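Local coordinates for protein peroxinectin A (Dictyostelium discoideum, PDB 6ERC) that uses hydrogen peroxide to oxidise phenolic donors, and also iodide and thiocyanate, as a secreted heme peroxidase of the animal heme peroxidase family, at residues I27-P32 and Q291-F296; N31-N36 and I392-S397; L228-R233 and K495-N500. All coordinates share one frame; numbering follows the deposited sequence.

Contact 1. Residues I27-P32 and Q291-F296; sequences IRLANP and QVSNEF
A single beta bridge, I27 with S293, joins the two backbones just where helix 294-300 begins, and S293 is that helix's N-cap. I27 N donates to V292 O at 2.9 Å, and I27 O accepts from N294 N. S293 OG in turn takes F296 N, the capping bond, over 3.1 Å. The E295 carboxylate then binds the loop backbone: L29 N reaches OE1 of E295 almost straight (3.2 Å, 176° at the hydrogen), while A30 N meets OE2 of E295 at 3.0 Å from above the carboxylate plane. A bend at chi2 (79°) sets CD of E295 beside these amides. A water bridges E295 OE2, A30 O and R28 NH1. The R28 guanidinium lies between P32 CB over one face and N294 ND2 on the other, its plane 19° from the N294 amide; ND2 of N294 sits 3.2 Å from NH2 of R28, two donors stacked without a bond. Each has partners elsewhere: R28 donates to E141 and H390 O, ND2 of N294 to E141 and Q142, and OD1 of N294 accepts from ND1 of H390. CG1 of I27 packs on CB of Q291 at 3.6 Å. Strand 139-144 touches Q291 and V292, helix 452-467 lies against L29 and S293, and helix 395-401 packs on A30.

Contact 2. Residues N31-N36 and I392-S397; sequences NPIKFN and IPPYNS
Neither backbone is regular where N31-I33 passes I392-P394: the closest CA atoms, those of P32 and I392, are 5.5 Å apart, and no hydrogen bond joins the two segments. The nearest approach is from backbone to ring, CG of P393 lying 3.0 Å from N31 O, with CD of the same proline farther from that oxygen at 3.8 Å. I33 carries the side-chain part. Its CA-CB bond points at the opposing segment, and its two branches divide the work. CG1 lies between the backbone N and the carbonyl carbon (chi1 57°), and CD1 of I33 comes to 4.1 Å from I392 O. CG2, anti to the carbonyl carbon, faces the prolines instead, 4.4 Å from CD of P394 and equally far from CA of P393. These are loose van der Waals contacts, and the 186 Å² buried in total is small. Directional bonding comes from beside the segment: the backbone of I33 pairs with that of G391, and N31 N donates to Q401 on helix 395-401. P393 O is bound by the hydroxyl of S435. The I392-P393-P394 run ends with P394 at the N-cap position, a proline-rich lead-in to a helix, packed here against an irregular loop well away from the annotated sites.

Contact 3. Residues L228-R233 and K495-N500; sequences LRDHNR and KRTTSN
Helix 218-241 runs past the C-terminal part of helix 490-497, with the CA atoms of R229 and T497 6.0 Å apart at the nearest point. T497 packs between the two helices: its CG2, anti to the carbonyl carbon, lies 3.7 Å from CB of D230, and its CB and CG2 also approach CB of R229. Beyond CB the R229 chain is extended, and its NH1 donates to T497 O at 2.8 Å, nearly along the C=O axis and with the oxygen only 7° out of the guanidinium plane. E342 and D183 O take further N-H groups of R229.

On the other flank, D230 holds two arginines. Its CG is anti to the backbone N (chi1 -157°), and NH2 of R496 reaches both oxygens, D230 OD2 at 2.9 Å and D230 OD1 at 3.0 Å, each on the syn side; the carboxylate and guanidinium planes are 19° apart. R233, one helical turn on, comes side-on: its NE and NH2 both donate to OD1 of D230, NH2 at 3.0 Å, with that oxygen in the guanidinium plane. OD1 therefore accepts from three N-H donors, the weak bond from NE of R496 aside. The arginines cross at about a right angle, NH2 of R233 standing 3.2 Å from NE of R496 over a face of the latter's guanidinium. E486 supplies a second anchor to both, its side chain to R233 and its carbonyl oxygen to R496.

An alanine in place of D230 would probably leave R233 and R496 facing each other without the shared carboxylate, their guanidinium groups freer to turn or move apart. With two guanidinium groups this close, the negative charges of D230 and E486 probably offset much of their repulsion, consistent with a compensated charge cluster between the helices.

Contacts 1 and 2 adjoin, their centres 11 Å apart, and both start from the loop that follows strand 24-25, sharing N31 and P32. That loop meets the start of helix 294-300 first and then the lead-in to helix 395-401. I392 connects the two sites, its CD1 lying 4.1 Å from CG of E295. Contact 3 lies on the opposite side of the chain's centre, 37 Å from contact 1 and 45 Å from contact 2 between centres, where helix 218-241 meets helix 490-497. Along the chain its segments alternate with those of the other two. The contacts thus tie the early loop to middle and later parts of the peroxidase family region on one side, and a middle helix to the C-terminal part on the other.

Contact 1. Residues I27-P32 and Q291-F296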
loop_
_atom_site.group_PDB
_atom_site.type_symbol
_atom_site.label_atom_id
_atom_site.label_comp_id
_atom_site.label_asym_id
_atom_site.label_seq_id
_atom_site.Cartn_x
_atom_site.Cartn_y
_atom_site.Cartn_z
ATOM N N ILE A 27 6.453 14.881 0.486
ATOM C CA ILE A 27 7.541 15.395 1.306
ATOM C C ILE A 27 8.820 14.648 0.941
ATOM O O ILE A 27 8.787 13.543 0.395
ATOM C CB ILE A 27 7.213 15.259 2.817
ATOM C CG1 ILE A 27 5.994 16.109 3.184
ATOM C CG2 ILE A 27 8.392 15.655 3.697
ATOM C CD1 ILE A 27 6.182 17.607 2.975
ATOM N N ARG A 28 9.963 15.266 1.230
ATOM C CA ARG A 28 11.267 14.650 1.025
ATOM C C ARG A 28 12.005 14.580 2.353
ATOM O O ARG A 28 12.127 15.589 3.054
ATOM C CB ARG A 28 12.101 15.437 0.008
ATOM C CG ARG A 28 11.547 15.440 -1.406
ATOM C CD ARG A 28 11.972 14.211 -2.195
ATOM N NE ARG A 28 11.475 14.271 -3.566
ATOM C CZ ARG A 28 11.700 13.348 -4.495
ATOM N NH1 ARG A 28 12.425 12.274 -4.215
ATOM N NH2 ARG A 28 11.195 13.501 -5.710
ATOM N N LEU A 29 12.491 13.388 2.696
ATOM C CA LEU A 29 13.444 13.266 3.792
ATOM C C LEU A 29 14.859 13.581 3.335
ATOM O O LEU A 29 15.677 14.043 4.136
ATOM C CB LEU A 29 13.401 11.857 4.383
ATOM C CG LEU A 29 12.032 11.325 4.811
ATOM C CD1 LEU A 29 12.185 9.931 5.395
ATOM C CD2 LEU A 29 11.368 12.263 5.806
ATOM N N ALA A 30 15.155 13.342 2.058
ATOM C CA ALA A 30 16.479 13.553 1.495
ATOM C C ALA A 30 16.345 14.252 0.149
ATOM O O ALA A 30 15.379 14.032 -0.585
ATOM C CB ALA A 30 17.225 12.225 1.325
ATOM N N ASN A 31 17.319 15.098 -0.166
ATOM C CA ASN A 31 17.303 15.786 -1.448
ATOM C C ASN A 31 17.232 14.765 -2.583
ATOM O O ASN A 31 17.933 13.750 -2.545
ATOM C CB ASN A 31 18.550 16.655 -1.617
ATOM C CG ASN A 31 18.502 17.913 -0.784
ATOM O OD1 ASN A 31 18.006 18.946 -1.230
ATOM N ND2 ASN A 31 19.024 17.837 0.432
ATOM N N PRO A 32 16.394 14.986 -3.591
ATOM C CA PRO A 32 16.414 14.103 -4.761
ATOM C C PRO A 32 17.532 14.467 -5.724
ATOM O O PRO A 32 17.987 15.612 -5.786
ATOM C CB PRO A 32 15.039 14.337 -5.401
ATOM C CG PRO A 32 14.676 15.722 -5.005
ATOM C CD PRO A 32 15.282 15.952 -3.649
ATOM N N GLN A 291 1.823 14.822 5.814
ATOM C CA GLN A 291 1.988 14.483 4.407
ATOM C C GLN A 291 2.980 13.337 4.245
ATOM O O GLN A 291 3.975 13.249 4.967
ATOM C CB GLN A 291 2.466 15.712 3.629
ATOM C CG GLN A 291 2.554 15.520 2.121
ATOM C CD GLN A 291 1.202 15.555 1.443
ATOM O OE1 GLN A 291 0.297 16.272 1.871
ATOM N NE2 GLN A 291 1.056 14.781 0.375
ATOM N N VAL A 292 2.698 12.452 3.287
ATOM C CA VAL A 292 3.557 11.297 3.059
ATOM C C VAL A 292 4.880 11.749 2.451
ATOM O O VAL A 292 4.930 12.686 1.643
ATOM C CB VAL A 292 2.852 10.272 2.153
ATOM C CG1 VAL A 292 3.794 9.114 1.805
ATOM C CG2 VAL A 292 1.588 9.752 2.820
ATOM N N SER A 293 5.961 11.080 2.837
ATOM C CA SER A 293 7.272 11.362 2.275
ATOM C C SER A 293 7.479 10.560 0.999
ATOM O O SER A 293 6.986 9.439 0.854
ATOM C CB SER A 293 8.381 11.031 3.273
ATOM O OG SER A 293 8.492 9.630 3.451
ATOM N N ASN A 294 8.230 11.152 0.070
ATOM C CA ASN A 294 8.479 10.496 -1.207
ATOM C C ASN A 294 9.227 9.185 -1.022
ATOM O O ASN A 294 8.981 8.220 -1.755
ATOM C CB ASN A 294 9.262 11.433 -2.125
ATOM C CG ASN A 294 8.989 11.174 -3.586
ATOM O OD1 ASN A 294 9.102 10.043 -4.062
ATOM N ND2 ASN A 294 8.608 12.222 -4.309
ATOM N N GLU A 295 10.130 9.125 -0.044
ATOM C CA GLU A 295 10.900 7.907 0.176
ATOM C C GLU A 295 10.051 6.817 0.814
ATOM O O GLU A 295 10.292 5.629 0.573
ATOM C CB GLU A 295 12.119 8.201 1.051
ATOM C CG GLU A 295 13.088 9.224 0.468
ATOM C CD GLU A 295 12.619 10.658 0.660
ATOM O OE1 GLU A 295 11.457 10.857 1.073
ATOM O OE2 GLU A 295 13.417 11.585 0.403
ATOM N N PHE A 296 9.062 7.198 1.626
ATOM C CA PHE A 296 8.211 6.214 2.289
ATOM C C PHE A 296 7.435 5.393 1.268
ATOM O O PHE A 296 7.539 4.162 1.229
ATOM C CB PHE A 296 7.255 6.922 3.254
ATOM C CG PHE A 296 6.226 6.011 3.877
ATOM C CD1 PHE A 296 6.528 5.268 5.008
ATOM C CD2 PHE A 296 4.951 5.911 3.341
ATOM C CE1 PHE A 296 5.581 4.433 5.585
ATOM C CE2 PHE A 296 3.999 5.078 3.917
ATOM C CZ PHE A 296 4.316 4.341 5.038
HETATM O O HOH W 1 14.509 12.048 -2.069
#

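Contact 2. Residues N31-N36 and I392-S397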
loop_
_atom_site.group_PDB
_atom_site.type_symbol
_atom_site.label_atom_id
_atom_site.label_comp_id
_atom_site.label_asym_id
_atom_site.label_seq_id
_atom_site.Cartn_x
_atom_site.Cartn_y
_atom_site.Cartn_z
ATOM N N ASN A 31 17.319 15.098 -0.166
ATOM C CA ASN A 31 17.303 15.786 -1.448
ATOM C C ASN A 31 17.232 14.765 -2.583
ATOM O O ASN A 31 17.933 13.750 -2.545
ATOM C CB ASN A 31 18.550 16.655 -1.617
ATOM C CG ASN A 31 18.502 17.913 -0.784
ATOM O OD1 ASN A 31 18.006 18.946 -1.230
ATOM N ND2 ASN A 31 19.024 17.837 0.432
ATOM N N PRO A 32 16.394 14.986 -3.591
ATOM C CA PRO A 32 16.414 14.103 -4.761
ATOM C C PRO A 32 17.532 14.467 -5.724
ATOM O O PRO A 32 17.987 15.612 -5.786
ATOM C CB PRO A 32 15.039 14.337 -5.401
ATOM C CG PRO A 32 14.676 15.722 -5.005
ATOM C CD PRO A 32 15.282 15.952 -3.649
ATOM N N ILE A 33 17.987 13.463 -6.477
ATOM C CA ILE A 33 18.913 13.694 -7.579
ATOM C C ILE A 33 18.096 14.041 -8.814
ATOM O O ILE A 33 16.936 13.642 -8.945
ATOM C CB ILE A 33 19.830 12.476 -7.829
ATOM C CG1 ILE A 33 19.013 11.212 -8.104
ATOM C CG2 ILE A 33 20.756 12.261 -6.646
ATOM C CD1 ILE A 33 19.849 10.057 -8.634
ATOM N N LYS A 34 18.702 14.797 -9.729
ATOM C CA LYS A 34 17.998 15.244 -10.925
ATOM C C LYS A 34 17.358 14.064 -11.644
ATOM O O LYS A 34 18.028 13.079 -11.970
ATOM C CB LYS A 34 18.963 15.977 -11.860
ATOM C CG LYS A 34 19.611 17.206 -11.242
ATOM C CD LYS A 34 20.151 18.160 -12.302
ATOM C CE LYS A 34 21.220 17.516 -13.167
ATOM N NZ LYS A 34 21.791 18.488 -14.147
ATOM N N PHE A 35 16.052 14.164 -11.885
ATOM C CA PHE A 35 15.306 13.109 -12.557
ATOM C C PHE A 35 14.764 13.535 -13.915
ATOM O O PHE A 35 14.151 12.713 -14.603
ATOM C CB PHE A 35 14.153 12.612 -11.665
ATOM C CG PHE A 35 13.322 13.711 -11.059
ATOM C CD1 PHE A 35 12.290 14.295 -11.772
ATOM C CD2 PHE A 35 13.562 14.144 -9.766
ATOM C CE1 PHE A 35 11.525 15.299 -11.214
ATOM C CE2 PHE A 35 12.799 15.148 -9.202
ATOM C CZ PHE A 35 11.779 15.725 -9.927
ATOM N N ASN A 36 14.976 14.785 -14.320
ATOM C CA ASN A 36 14.657 15.248 -15.671
ATOM C C ASN A 36 13.208 14.909 -16.037
ATOM O O ASN A 36 12.923 14.087 -16.907
ATOM C CB ASN A 36 15.643 14.638 -16.673
ATOM C CG ASN A 36 15.653 15.368 -17.996
ATOM O OD1 ASN A 36 16.282 16.413 -18.132
ATOM N ND2 ASN A 36 14.962 14.818 -18.981
ATOM N N ILE A 392 15.070 9.135 -6.356
ATOM C CA ILE A 392 15.506 8.667 -5.035
ATOM C C ILE A 392 17.029 8.578 -5.021
ATOM O O ILE A 392 17.620 7.968 -5.935
ATOM C CB ILE A 392 14.868 7.302 -4.705
ATOM C CG1 ILE A 392 13.340 7.425 -4.621
ATOM C CG2 ILE A 392 15.437 6.728 -3.401
ATOM C CD1 ILE A 392 12.827 8.289 -3.473
ATOM N N PRO A 393 17.713 9.160 -4.041
ATOM C CA PRO A 393 19.180 9.108 -4.028
ATOM C C PRO A 393 19.684 7.679 -3.971
ATOM O O PRO A 393 18.920 6.750 -3.665
ATOM C CB PRO A 393 19.549 9.876 -2.749
ATOM C CG PRO A 393 18.405 10.762 -2.502
ATOM C CD PRO A 393 17.193 10.004 -2.952
ATOM N N PRO A 394 20.966 7.459 -4.263
ATOM C CA PRO A 394 21.542 6.120 -4.105
ATOM C C PRO A 394 21.530 5.656 -2.655
ATOM O O PRO A 394 21.398 6.443 -1.716
ATOM C CB PRO A 394 22.975 6.289 -4.622
ATOM C CG PRO A 394 22.909 7.454 -5.537
ATOM C CD PRO A 394 21.888 8.374 -4.957
ATOM N N TYR A 395 21.695 4.342 -2.490
ATOM C CA TYR A 395 21.627 3.710 -1.176
ATOM C C TYR A 395 22.479 4.452 -0.150
ATOM O O TYR A 395 21.982 4.878 0.898
ATOM C CB TYR A 395 22.060 2.246 -1.304
ATOM C CG TYR A 395 22.147 1.484 0.000
ATOM C CD1 TYR A 395 21.017 1.256 0.777
ATOM C CD2 TYR A 395 23.360 0.964 0.438
ATOM C CE1 TYR A 395 21.098 0.550 1.963
ATOM C CE2 TYR A 395 23.450 0.257 1.619
ATOM C CZ TYR A 395 22.318 0.050 2.378
ATOM O OH TYR A 395 22.412 -0.655 3.557
ATOM N N ASN A 396 23.773 4.618 -0.435
ATOM C CA ASN A 396 24.657 5.253 0.539
ATOM C C ASN A 396 24.348 6.736 0.707
ATOM O O ASN A 396 24.548 7.286 1.796
ATOM C CB ASN A 396 26.121 5.061 0.138
ATOM C CG ASN A 396 26.843 4.048 1.016
ATOM O OD1 ASN A 396 26.393 3.723 2.115
ATOM N ND2 ASN A 396 27.980 3.553 0.537
ATOM N N SER A 397 23.869 7.404 -0.346
ATOM C CA SER A 397 23.486 8.806 -0.207
ATOM C C SER A 397 22.271 8.954 0.702
ATOM O O SER A 397 22.218 9.866 1.535
ATOM C CB SER A 397 23.200 9.414 -1.578
ATOM O OG SER A 397 22.844 10.781 -1.458
#

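Contact 3. Residues L228-R233 and K495-N500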
loop_
_atom_site.group_PDB
_atom_site.type_symbol
_atom_site.label_atom_id
_atom_site.label_comp_id
_atom_site.label_asym_id
_atom_site.label_seq_id
_atom_site.Cartn_x
_atom_site.Cartn_y
_atom_site.Cartn_z
ATOM N N LEU A 228 -16.846 -2.903 5.667
ATOM C CA LEU A 228 -18.162 -2.440 5.251
ATOM C C LEU A 228 -19.254 -3.104 6.082
ATOM O O LEU A 228 -20.193 -2.437 6.534
ATOM C CB LEU A 228 -18.372 -2.722 3.765
ATOM C CG LEU A 228 -17.565 -1.891 2.764
ATOM C CD1 LEU A 228 -17.743 -2.453 1.363
ATOM C CD2 LEU A 228 -17.969 -0.430 2.802
ATOM N N ARG A 229 -19.146 -4.417 6.295
ATOM C CA ARG A 229 -20.084 -5.110 7.171
ATOM C C ARG A 229 -20.054 -4.514 8.572
ATOM O O ARG A 229 -21.101 -4.220 9.161
ATOM C CB ARG A 229 -19.752 -6.599 7.220
ATOM C CG ARG A 229 -19.988 -7.339 5.920
ATOM C CD ARG A 229 -19.553 -8.788 6.040
ATOM N NE ARG A 229 -19.762 -9.530 4.804
ATOM C CZ ARG A 229 -19.463 -10.813 4.643
ATOM N NH1 ARG A 229 -18.937 -11.507 5.644
ATOM N NH2 ARG A 229 -19.689 -11.406 3.478
ATOM N N ASP A 230 -18.852 -4.332 9.123
ATOM C CA ASP A 230 -18.722 -3.740 10.448
ATOM C C ASP A 230 -19.292 -2.329 10.481
ATOM O O ASP A 230 -19.799 -1.887 11.517
ATOM C CB ASP A 230 -17.252 -3.734 10.869
ATOM C CG ASP A 230 -17.073 -3.676 12.374
ATOM O OD1 ASP A 230 -17.675 -4.514 13.075
ATOM O OD2 ASP A 230 -16.312 -2.807 12.855
ATOM N N HIS A 231 -19.223 -1.609 9.359
ATOM C CA HIS A 231 -19.803 -0.273 9.300
ATOM C C HIS A 231 -21.324 -0.335 9.384
ATOM O O HIS A 231 -21.938 0.333 10.223
ATOM C CB HIS A 231 -19.368 0.434 8.017
ATOM C CG HIS A 231 -20.013 1.770 7.821
ATOM N ND1 HIS A 231 -21.260 1.919 7.253
ATOM C CD2 HIS A 231 -19.587 3.018 8.127
ATOM C CE1 HIS A 231 -21.573 3.202 7.215
ATOM N NE2 HIS A 231 -20.574 3.891 7.738
ATOM N N ASN A 232 -21.949 -1.129 8.514
ATOM C CA ASN A 232 -23.401 -1.240 8.532
ATOM C C ASN A 232 -23.897 -1.835 9.841
ATOM O O ASN A 232 -25.019 -1.543 10.269
ATOM C CB ASN A 232 -23.877 -2.078 7.347
ATOM C CG ASN A 232 -23.755 -1.343 6.029
ATOM O OD1 ASN A 232 -23.475 -0.144 5.996
ATOM N ND2 ASN A 232 -23.977 -2.055 4.933
ATOM N N ARG A 233 -23.084 -2.667 10.488
ATOM C CA ARG A 233 -23.456 -3.194 11.794
ATOM C C ARG A 233 -23.545 -2.072 12.823
ATOM O O ARG A 233 -24.518 -1.984 13.583
ATOM C CB ARG A 233 -22.447 -4.257 12.229
ATOM C CG ARG A 233 -22.871 -5.073 13.435
ATOM C CD ARG A 233 -21.782 -6.043 13.847
ATOM N NE ARG A 233 -20.557 -5.343 14.225
ATOM C CZ ARG A 233 -20.342 -4.795 15.418
ATOM N NH1 ARG A 233 -21.269 -4.865 16.363
ATOM N NH2 ARG A 233 -19.198 -4.174 15.666
ATOM N N LYS A 495 -14.381 -12.004 13.408
ATOM C CA LYS A 495 -15.456 -12.815 13.970
ATOM C C LYS A 495 -16.789 -12.080 13.901
ATOM O O LYS A 495 -17.814 -12.661 13.526
ATOM C CB LYS A 495 -15.122 -13.183 15.413
ATOM C CG LYS A 495 -13.853 -14.003 15.572
ATOM C CD LYS A 495 -13.472 -14.131 17.041
ATOM C CE LYS A 495 -12.178 -14.906 17.229
ATOM N NZ LYS A 495 -11.823 -15.030 18.669
ATOM N N ARG A 496 -16.793 -10.797 14.263
ATOM C CA ARG A 496 -18.020 -10.008 14.226
ATOM C C ARG A 496 -18.634 -9.965 12.835
ATOM O O ARG A 496 -19.858 -9.844 12.702
ATOM C CB ARG A 496 -17.735 -8.585 14.707
ATOM C CG ARG A 496 -17.976 -8.372 16.183
ATOM C CD ARG A 496 -17.025 -7.349 16.790
ATOM N NE ARG A 496 -16.774 -6.197 15.926
ATOM C CZ ARG A 496 -16.232 -5.058 16.348
ATOM N NH1 ARG A 496 -15.899 -4.909 17.625
ATOM N NH2 ARG A 496 -16.029 -4.062 15.498
ATOM N N THR A 497 -17.814 -10.061 11.789
ATOM C CA THR A 497 -18.252 -9.778 10.429
ATOM C C THR A 497 -18.310 -11.016 9.544
ATOM O O THR A 497 -18.579 -10.889 8.346
ATOM C CB THR A 497 -17.329 -8.740 9.794
ATOM O OG1 THR A 497 -15.980 -9.215 9.844
ATOM C CG2 THR A 497 -17.421 -7.414 10.531
ATOM N N THR A 498 -18.076 -12.204 10.093
ATOM C CA THR A 498 -18.030 -13.423 9.300
ATOM C C THR A 498 -18.990 -14.459 9.863
ATOM O O THR A 498 -19.419 -14.383 11.017
ATOM C CB THR A 498 -16.615 -14.012 9.253
ATOM O OG1 THR A 498 -16.115 -14.171 10.587
ATOM C CG2 THR A 498 -15.690 -13.105 8.466
ATOM N N SER A 499 -19.314 -15.438 9.024
ATOM C CA SER A 499 -20.217 -16.525 9.375
ATOM C C SER A 499 -19.421 -17.819 9.485
ATOM O O SER A 499 -18.792 -18.247 8.512
ATOM C CB SER A 499 -21.325 -16.664 8.331
ATOM O OG SER A 499 -22.101 -17.827 8.561
ATOM N N ASN A 500 -19.451 -18.434 10.667
ATOM C CA ASN A 500 -18.782 -19.712 10.917
ATOM C C ASN A 500 -17.348 -19.696 10.392
ATOM O O ASN A 500 -16.911 -20.595 9.672
ATOM C CB ASN A 500 -19.571 -20.870 10.303
ATOM C CG ASN A 500 -20.970 -20.990 10.872
ATOM O OD1 ASN A 500 -21.953 -21.013 10.132
ATOM N ND2 ASN A 500 -21.067 -21.068 12.196
#